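Local structure of agmatinase (Deinococcus radiodurans, 1WOG) at residues S227-G232 / L272-P277. The protein probably hydrolyses agmatine to putrescine and urea, using two manganese ions in each subunit. Residues are numbered along the deposited sequence; the frame is centred on the assembly and turned at random.
Sequences SVDVDG and LVELAP. With MN (manganese (II) ion), chain H; MN (manganese (II) ion), chain G; 16D (hexane-1,6-diamine), chain I.
Val228 and Asp229 run parallel to Leu272 and Val273, neighbouring strands of a beta-alpha-beta crossover in the arginase fold, and at their C-terminal ends lies the dimanganese site. Two nearly straight backbone bonds close the ladder: Val273 N to Val228 O at 2.9 Å, then Val230 N to Val273 O at 3.1 Å. The tight side is apolar. Leu272 splays its methyls, CD2 against Val228 CG1 and CD1 against Val230 CG1 (3.7 Å), while Met289 of helix 284-302 touches all three residues. Val230 CG2 sits over the backbone of Glu274, 3.5 Å from its O.

The other face is looser, Asp229 CB standing 4.1 Å from Val273 CG2. From the loop beyond the strand, beside the metals and the bound hexane-1,6-diamine, Glu274 brings its CB to 3.3 Å from Asp229 OD1; the bend at chi2 (-66°) then swings the carboxylate away toward the diamine, and OE2 accepts from His121 N and Asn159 ND2. Cut back to alanine, Glu274 would keep CB in place but would probably leave those two donors without their acceptor and lose the packing of CG on the Asp229 carboxylate. Asp229 OD2 bridges both manganese ions, whose shells His121, Asp143, His145 and Asp147 help complete, and Asp231 chelates one ion through both oxygens. An Asx turn ties these two ligands together: Asp231 N meets Asp229 OD1 on its anti side at 2.9 Å, 33° out of the carboxylate plane.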
# COMPACT_ATOMS: atom_id res chain seq x y z
N SER A 227 0.32 -28.17 -14.00
CA SER A 227 1.08 -27.38 -13.04
C SER A 227 1.07 -25.95 -13.55
O SER A 227 1.74 -25.63 -14.53
CB SER A 227 2.51 -27.88 -12.90
OG SER A 227 3.15 -27.18 -11.86
N VAL A 228 0.30 -25.09 -12.89
CA VAL A 228 0.20 -23.70 -13.29
C VAL A 228 0.96 -22.76 -12.37
O VAL A 228 0.58 -22.55 -11.21
CB VAL A 228 -1.28 -23.24 -13.36
CG1 VAL A 228 -1.38 -21.80 -13.86
CG2 VAL A 228 -2.07 -24.18 -14.27
N ASP A 229 2.05 -22.21 -12.89
CA ASP A 229 2.86 -21.23 -12.16
C ASP A 229 2.30 -19.91 -12.66
O ASP A 229 2.37 -19.62 -13.86
CB ASP A 229 4.34 -21.36 -12.57
CG ASP A 229 5.23 -20.34 -11.87
OD1 ASP A 229 4.74 -19.24 -11.56
OD2 ASP A 229 6.42 -20.65 -11.66
N VAL A 230 1.73 -19.10 -11.77
CA VAL A 230 1.13 -17.84 -12.20
C VAL A 230 2.07 -16.90 -12.95
O VAL A 230 1.60 -16.04 -13.71
CB VAL A 230 0.49 -17.07 -11.00
CG1 VAL A 230 -0.41 -17.99 -10.21
CG2 VAL A 230 1.57 -16.49 -10.10
N ASP A 231 3.39 -17.03 -12.76
CA ASP A 231 4.28 -16.12 -13.47
C ASP A 231 4.38 -16.45 -14.96
O ASP A 231 5.07 -15.76 -15.72
CB ASP A 231 5.68 -16.01 -12.82
CG ASP A 231 6.49 -17.30 -12.86
OD1 ASP A 231 6.39 -18.08 -13.82
OD2 ASP A 231 7.28 -17.50 -11.91
N GLY A 232 3.66 -17.49 -15.38
CA GLY A 232 3.63 -17.83 -16.79
C GLY A 232 2.78 -16.75 -17.46
O GLY A 232 2.95 -16.42 -18.63
N LEU A 272 -1.66 -24.93 -8.49
CA LEU A 272 -1.61 -23.50 -8.79
C LEU A 272 -0.57 -22.98 -7.81
O LEU A 272 -0.82 -22.93 -6.60
CB LEU A 272 -2.98 -22.88 -8.50
CG LEU A 272 -3.31 -21.47 -9.00
CD1 LEU A 272 -2.40 -20.43 -8.36
CD2 LEU A 272 -3.18 -21.47 -10.51
N VAL A 273 0.58 -22.58 -8.34
CA VAL A 273 1.69 -22.12 -7.51
C VAL A 273 2.23 -20.73 -7.83
O VAL A 273 1.90 -20.13 -8.84
CB VAL A 273 2.87 -23.12 -7.60
CG1 VAL A 273 2.42 -24.51 -7.18
CG2 VAL A 273 3.42 -23.15 -9.02
N GLU A 274 3.09 -20.26 -6.93
CA GLU A 274 3.78 -18.97 -7.01
C GLU A 274 2.94 -17.70 -6.90
O GLU A 274 3.42 -16.60 -7.18
CB GLU A 274 4.66 -18.92 -8.27
CG GLU A 274 5.81 -19.94 -8.31
CD GLU A 274 6.90 -19.72 -7.26
OE1 GLU A 274 6.88 -18.69 -6.55
OE2 GLU A 274 7.80 -20.59 -7.14
N LEU A 275 1.69 -17.82 -6.49
CA LEU A 275 0.86 -16.63 -6.32
C LEU A 275 1.35 -15.96 -5.03
O LEU A 275 1.56 -16.64 -4.02
CB LEU A 275 -0.61 -17.04 -6.16
CG LEU A 275 -1.76 -16.07 -6.47
CD1 LEU A 275 -2.88 -16.34 -5.46
CD2 LEU A 275 -1.34 -14.63 -6.42
N ALA A 276 1.55 -14.65 -5.07
CA ALA A 276 1.98 -13.88 -3.90
C ALA A 276 1.00 -12.71 -3.76
O ALA A 276 1.20 -11.65 -4.33
CB ALA A 276 3.41 -13.34 -4.11
N PRO A 277 -0.07 -12.91 -2.99
CA PRO A 277 -1.12 -11.90 -2.76
C PRO A 277 -0.57 -10.58 -2.22
O PRO A 277 -1.07 -9.50 -2.56
CB PRO A 277 -2.04 -12.56 -1.73
CG PRO A 277 -1.79 -14.02 -1.92
CD PRO A 277 -0.31 -14.10 -2.15
MN MN H . 8.01 -19.39 -12.78
MN MN G . 7.78 -22.39 -11.73
N1 16D I . 14.26 -22.96 -13.79
C1 16D I . 15.08 -22.04 -12.93
C2 16D I . 14.21 -20.89 -12.37
C3 16D I . 12.89 -21.37 -11.86
C4 16D I . 12.29 -20.52 -10.82
C5 16D I . 11.02 -21.14 -10.44
C6 16D I . 9.85 -20.53 -10.32
N2 16D I . 9.84 -19.22 -10.15